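Long-range contact in RNA-dependent RNA Polymerase (Bombyx mori cytoplasmic polyhedrosis virus, PDB 6TZ0), which synthesises RNA on an RNA template, transcribing the double-stranded viral genome into plus strands and making the complementary minus strands during replication: residues N659-T673 and I685-S699. Residues are numbered along the deposited sequence; the frame is centred on the assembly and turned at random.
Sequences NELKRASDGKNSCLT and IFQGNENDTHDHAVS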
loop_
_atom_site.group_PDB
_atom_site.type_symbol
_atom_site.label_atom_id
_atom_site.label_comp_id
_atom_site.label_asym_id
_atom_site.label_seq_id
_atom_site.Cartn_x
_atom_site.Cartn_y
_atom_site.Cartn_z
ATOM N N ASN A 659 -17.694 15.967 -16.181
ATOM C CA ASN A 659 -18.389 15.657 -17.422
ATOM C C ASN A 659 -19.879 15.918 -17.288
ATOM O O ASN A 659 -20.523 16.318 -18.261
ATOM C CB ASN A 659 -18.159 14.205 -17.822
ATOM C CG ASN A 659 -18.512 13.944 -19.263
ATOM O OD1 ASN A 659 -18.754 14.868 -20.032
ATOM N ND2 ASN A 659 -18.593 12.679 -19.627
ATOM N N GLU A 660 -20.432 15.693 -16.096
ATOM C CA GLU A 660 -21.826 16.054 -15.836
ATOM C C GLU A 660 -22.048 17.559 -15.993
ATOM O O GLU A 660 -22.993 17.994 -16.668
ATOM C CB GLU A 660 -22.220 15.574 -14.438
ATOM C CG GLU A 660 -23.668 15.764 -14.068
ATOM C CD GLU A 660 -24.011 15.136 -12.733
ATOM O OE1 GLU A 660 -23.097 14.600 -12.080
ATOM O OE2 GLU A 660 -25.195 15.163 -12.341
ATOM N N LEU A 661 -21.147 18.367 -15.419
ATOM C CA LEU A 661 -21.232 19.822 -15.572
ATOM C C LEU A 661 -21.017 20.266 -17.019
ATOM O O LEU A 661 -21.653 21.219 -17.485
ATOM C CB LEU A 661 -20.209 20.510 -14.677
ATOM C CG LEU A 661 -20.345 20.370 -13.171
ATOM C CD1 LEU A 661 -19.193 21.068 -12.488
ATOM C CD2 LEU A 661 -21.671 20.930 -12.718
ATOM N N LYS A 662 -20.120 19.593 -17.740
ATOM C CA LYS A 662 -19.831 19.940 -19.126
ATOM C C LYS A 662 -21.003 19.625 -20.042
ATOM O O LYS A 662 -21.310 20.407 -20.951
ATOM C CB LYS A 662 -18.581 19.188 -19.578
ATOM C CG LYS A 662 -18.117 19.459 -20.988
ATOM C CD LYS A 662 -17.594 20.867 -21.124
ATOM C CE LYS A 662 -16.863 21.052 -22.439
ATOM N NZ LYS A 662 -17.741 20.907 -23.624
ATOM N N ARG A 663 -21.673 18.497 -19.808
ATOM C CA ARG A 663 -22.895 18.189 -20.536
ATOM C C ARG A 663 -24.003 19.172 -20.204
ATOM O O ARG A 663 -24.817 19.498 -21.072
ATOM C CB ARG A 663 -23.348 16.768 -20.229
ATOM C CG ARG A 663 -22.536 15.701 -20.889
ATOM C CD ARG A 663 -22.990 14.357 -20.393
ATOM N NE ARG A 663 -24.412 14.133 -20.612
ATOM C CZ ARG A 663 -24.930 13.622 -21.721
ATOM N NH1 ARG A 663 -24.143 13.284 -22.730
ATOM N NH2 ARG A 663 -26.238 13.455 -21.817
ATOM N N ALA A 664 -24.060 19.641 -18.954
ATOM C CA ALA A 664 -25.036 20.668 -18.604
ATOM C C ALA A 664 -24.771 21.968 -19.357
ATOM O O ALA A 664 -25.707 22.606 -19.850
ATOM C CB ALA A 664 -25.024 20.912 -17.098
ATOM N N SER A 665 -23.507 22.365 -19.474
ATOM C CA SER A 665 -23.180 23.599 -20.178
ATOM C C SER A 665 -23.270 23.467 -21.691
ATOM O O SER A 665 -23.348 24.487 -22.378
ATOM C CB SER A 665 -21.782 24.082 -19.807
ATOM O OG SER A 665 -20.797 23.251 -20.380
ATOM N N ASP A 666 -23.248 22.252 -22.234
ATOM C CA ASP A 666 -23.478 22.053 -23.659
ATOM C C ASP A 666 -24.949 21.905 -24.015
ATOM O O ASP A 666 -25.271 21.749 -25.194
ATOM C CB ASP A 666 -22.720 20.823 -24.166
ATOM C CG ASP A 666 -21.233 21.052 -24.258
ATOM O OD1 ASP A 666 -20.823 22.214 -24.449
ATOM O OD2 ASP A 666 -20.476 20.065 -24.161
ATOM N N GLY A 667 -25.846 21.942 -23.039
ATOM C CA GLY A 667 -27.260 21.817 -23.301
ATOM C C GLY A 667 -27.819 20.418 -23.226
ATOM O O GLY A 667 -28.830 20.144 -23.877
ATOM N N LYS A 668 -27.199 19.525 -22.463
ATOM C CA LYS A 668 -27.633 18.144 -22.353
ATOM C C LYS A 668 -27.920 17.809 -20.901
ATOM O O LYS A 668 -27.263 18.316 -19.990
ATOM C CB LYS A 668 -26.571 17.200 -22.906
ATOM C CG LYS A 668 -26.329 17.388 -24.374
ATOM C CD LYS A 668 -25.227 16.495 -24.881
ATOM C CE LYS A 668 -24.969 16.755 -26.350
ATOM N NZ LYS A 668 -23.876 15.904 -26.877
ATOM N N ASN A 669 -28.897 16.940 -20.688
ATOM C CA ASN A 669 -29.281 16.595 -19.334
ATOM C C ASN A 669 -28.276 15.631 -18.714
ATOM O O ASN A 669 -27.383 15.101 -19.376
ATOM C CB ASN A 669 -30.689 16.007 -19.309
ATOM C CG ASN A 669 -30.843 14.797 -20.215
ATOM O OD1 ASN A 669 -29.928 14.419 -20.942
ATOM N ND2 ASN A 669 -31.997 14.159 -20.142
ATOM N N SER A 670 -28.436 15.392 -17.423
ATOM C CA SER A 670 -27.727 14.332 -16.736
ATOM C C SER A 670 -28.752 13.348 -16.205
ATOM O O SER A 670 -29.789 13.743 -15.669
ATOM C CB SER A 670 -26.881 14.859 -15.588
ATOM O OG SER A 670 -27.683 15.280 -14.508
ATOM N N CYS A 671 -28.467 12.066 -16.377
ATOM C CA CYS A 671 -29.286 11.012 -15.804
ATOM C C CYS A 671 -28.553 10.278 -14.693
ATOM O O CYS A 671 -29.057 9.274 -14.184
ATOM C CB CYS A 671 -29.725 10.048 -16.902
ATOM S SG CYS A 671 -28.344 9.292 -17.715
ATOM N N LEU A 672 -27.395 10.783 -14.286
ATOM C CA LEU A 672 -26.530 10.116 -13.324
ATOM C C LEU A 672 -27.089 10.301 -11.922
ATOM O O LEU A 672 -27.310 11.432 -11.480
ATOM C CB LEU A 672 -25.118 10.684 -13.429
ATOM C CG LEU A 672 -23.913 10.037 -12.747
ATOM C CD1 LEU A 672 -22.707 10.279 -13.605
ATOM C CD2 LEU A 672 -23.657 10.619 -11.383
ATOM N N THR A 673 -27.296 9.193 -11.217
ATOM C CA THR A 673 -27.829 9.250 -9.863
ATOM C C THR A 673 -26.726 9.253 -8.809
ATOM O O THR A 673 -26.595 10.211 -8.045
ATOM C CB THR A 673 -28.771 8.074 -9.635
ATOM O OG1 THR A 673 -28.028 6.865 -9.770
ATOM C CG2 THR A 673 -29.865 8.082 -10.663
ATOM N N ILE A 685 -24.324 4.669 -11.828
ATOM C CA ILE A 685 -25.736 4.313 -11.902
ATOM C C ILE A 685 -26.475 5.451 -12.593
ATOM O O ILE A 685 -26.481 6.585 -12.101
ATOM C CB ILE A 685 -26.328 4.036 -10.513
ATOM C CG1 ILE A 685 -25.631 2.843 -9.865
ATOM C CG2 ILE A 685 -27.790 3.723 -10.624
ATOM C CD1 ILE A 685 -25.930 2.687 -8.410
ATOM N N PHE A 686 -27.095 5.148 -13.729
ATOM C CA PHE A 686 -27.867 6.106 -14.508
ATOM C C PHE A 686 -29.336 5.717 -14.451
ATOM O O PHE A 686 -29.663 4.531 -14.423
ATOM C CB PHE A 686 -27.407 6.114 -15.966
ATOM C CG PHE A 686 -25.962 6.439 -16.146
ATOM C CD1 PHE A 686 -25.520 7.749 -16.120
ATOM C CD2 PHE A 686 -25.042 5.430 -16.346
ATOM C CE1 PHE A 686 -24.186 8.042 -16.286
ATOM C CE2 PHE A 686 -23.708 5.718 -16.518
ATOM C CZ PHE A 686 -23.284 7.028 -16.490
ATOM N N GLN A 687 -30.229 6.702 -14.450
ATOM C CA GLN A 687 -31.660 6.416 -14.460
ATOM C C GLN A 687 -32.376 7.335 -15.434
ATOM O O GLN A 687 -32.220 8.556 -15.368
ATOM C CB GLN A 687 -32.272 6.559 -13.064
ATOM C CG GLN A 687 -33.713 6.093 -12.981
ATOM C CD GLN A 687 -34.274 6.126 -11.580
ATOM O OE1 GLN A 687 -33.643 6.632 -10.659
ATOM N NE2 GLN A 687 -35.455 5.550 -11.404
ATOM N N GLY A 688 -33.179 6.746 -16.318
ATOM C CA GLY A 688 -33.956 7.504 -17.277
ATOM C C GLY A 688 -34.406 6.656 -18.445
ATOM O O GLY A 688 -34.803 5.505 -18.257
ATOM N N ASN A 689 -34.380 7.214 -19.650
ATOM C CA ASN A 689 -34.648 6.449 -20.856
ATOM C C ASN A 689 -33.378 5.766 -21.328
ATOM O O ASN A 689 -32.279 6.084 -20.879
ATOM C CB ASN A 689 -35.187 7.348 -21.964
ATOM C CG ASN A 689 -36.617 7.763 -21.728
ATOM O OD1 ASN A 689 -37.463 6.940 -21.374
ATOM N ND2 ASN A 689 -36.897 9.052 -21.901
ATOM N N GLU A 690 -33.532 4.828 -22.259
ATOM C CA GLU A 690 -32.363 4.134 -22.785
ATOM C C GLU A 690 -31.502 5.053 -23.639
ATOM O O GLU A 690 -30.273 4.904 -23.659
ATOM C CB GLU A 690 -32.788 2.905 -23.583
ATOM C CG GLU A 690 -33.397 1.808 -22.734
ATOM C CD GLU A 690 -33.734 0.572 -23.535
ATOM O OE1 GLU A 690 -33.574 0.607 -24.771
ATOM O OE2 GLU A 690 -34.160 -0.433 -22.929
ATOM N N ASN A 691 -32.122 6.030 -24.302
ATOM C CA ASN A 691 -31.379 6.966 -25.136
ATOM C C ASN A 691 -30.486 7.870 -24.300
ATOM O O ASN A 691 -29.290 8.009 -24.589
ATOM C CB ASN A 691 -32.355 7.795 -25.956
ATOM C CG ASN A 691 -33.090 6.968 -26.974
ATOM O OD1 ASN A 691 -32.497 6.148 -27.673
ATOM N ND2 ASN A 691 -34.401 7.158 -27.049
ATOM N N ASP A 692 -31.042 8.469 -23.248
ATOM C CA ASP A 692 -30.290 9.401 -22.422
ATOM C C ASP A 692 -29.213 8.695 -21.615
ATOM O O ASP A 692 -28.091 9.205 -21.497
ATOM C CB ASP A 692 -31.235 10.141 -21.484
ATOM C CG ASP A 692 -32.220 11.014 -22.223
ATOM O OD1 ASP A 692 -31.894 11.472 -23.336
ATOM O OD2 ASP A 692 -33.323 11.242 -21.688
ATOM N N THR A 693 -29.536 7.520 -21.066
ATOM C CA THR A 693 -28.555 6.761 -20.299
ATOM C C THR A 693 -27.427 6.254 -21.183
ATOM O O THR A 693 -26.258 6.289 -20.777
ATOM C CB THR A 693 -29.231 5.605 -19.563
ATOM O OG1 THR A 693 -29.982 4.814 -20.487
ATOM C CG2 THR A 693 -30.136 6.109 -18.466
ATOM N N HIS A 694 -27.746 5.825 -22.409
ATOM C CA HIS A 694 -26.694 5.395 -23.321
ATOM C C HIS A 694 -25.817 6.564 -23.753
ATOM O O HIS A 694 -24.592 6.421 -23.825
ATOM C CB HIS A 694 -27.305 4.687 -24.527
ATOM C CG HIS A 694 -26.295 4.187 -25.513
ATOM N ND1 HIS A 694 -25.445 3.137 -25.241
ATOM C CD2 HIS A 694 -26.017 4.576 -26.779
ATOM C CE1 HIS A 694 -24.676 2.911 -26.291
ATOM N NE2 HIS A 694 -25.005 3.769 -27.239
ATOM N N ASP A 695 -26.418 7.735 -23.997
ATOM C CA ASP A 695 -25.647 8.920 -24.373
ATOM C C ASP A 695 -24.700 9.345 -23.255
ATOM O O ASP A 695 -23.517 9.619 -23.500
ATOM C CB ASP A 695 -26.604 10.057 -24.730
ATOM C CG ASP A 695 -25.916 11.226 -25.424
ATOM O OD1 ASP A 695 -24.700 11.166 -25.700
ATOM O OD2 ASP A 695 -26.604 12.232 -25.688
ATOM N N HIS A 696 -25.185 9.334 -22.015
ATOM C CA HIS A 696 -24.373 9.806 -20.902
ATOM C C HIS A 696 -23.269 8.810 -20.560
ATOM O O HIS A 696 -22.141 9.211 -20.234
ATOM C CB HIS A 696 -25.294 10.083 -19.715
ATOM C CG HIS A 696 -24.669 10.890 -18.625
ATOM N ND1 HIS A 696 -25.332 11.178 -17.455
ATOM C CD2 HIS A 696 -23.447 11.454 -18.512
ATOM C CE1 HIS A 696 -24.553 11.899 -16.675
ATOM N NE2 HIS A 696 -23.400 12.077 -17.290
ATOM N N ALA A 697 -23.549 7.508 -20.694
ATOM C CA ALA A 697 -22.523 6.503 -20.429
ATOM C C ALA A 697 -21.445 6.503 -21.507
ATOM O O ALA A 697 -20.255 6.353 -21.197
ATOM C CB ALA A 697 -23.168 5.126 -20.307
ATOM N N VAL A 698 -21.832 6.695 -22.771
ATOM C CA VAL A 698 -20.852 6.793 -23.847
ATOM C C VAL A 698 -20.002 8.052 -23.692
ATOM O O VAL A 698 -18.791 8.030 -23.952
ATOM C CB VAL A 698 -21.571 6.713 -25.208
ATOM C CG1 VAL A 698 -20.678 7.119 -26.358
ATOM C CG2 VAL A 698 -22.021 5.297 -25.447
ATOM N N SER A 699 -20.596 9.144 -23.199
ATOM C CA SER A 699 -19.816 10.363 -22.993
ATOM C C SER A 699 -18.815 10.209 -21.850
ATOM O O SER A 699 -17.691 10.717 -21.936
ATOM C CB SER A 699 -20.745 11.543 -22.735
ATOM O OG SER A 699 -21.419 11.385 -21.505
#
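Arg663 lays its guanidinium nearly parallel to the imidazole of His696, with the two planes 16° apart. The stack is offset toward the helix backbone. The arginine chain bends at chi3 (57°), which turns the guanidinium over the helix that carries His696. CD and NE cover the ring atom CD2, while CZ lies above His696 CA. Lys668 CB packs on the other face of the guanidinium. Within the plane of the group, Arg663 NH2 donates to Asn669 O at 3.2 Å. Asp695 also sits at an edge, its carboxylate turned at right angles to the guanidinium. This salt bridge is long, with 3.7 Å between Arg663 NH1 and Asp695 OD1.

His696 has CG anti to its backbone N (chi1 -165°), and its ring reaches the loop before strand 672-677. There ND1 accepts a weak hydrogen bond from Cys671 N. The thiol of Cys671 lies at the imidazole edge, and Cys671 SG also meets the Phe686 ring obliquely, 3.6 Å from Phe686 CD1. Thr693 CG2 touches the same sulfur. Leu672 CB rests 3.5 Å from His696 CE1, and its CD1 leans against Phe686 CE1.

Leu672 and Phe686 form a non-hydrogen-bonded antiparallel pair. Next to it, Ile685 O accepts from both Thr673 N and Thr673 OG1. The hydroxyl comes from above the carbonyl plane, at 2.8 Å from Thr673 OG1 to Ile685 O. Beyond the pair, Gln687 N donates to Cys671 O.

Strands 672-677 and 682-687 form the motif C hairpin of the polymerase palm, with metal-binding Asp680 and Asp681 at its turn. This contact closes the opposite end, where the flanking helices meet through side chains.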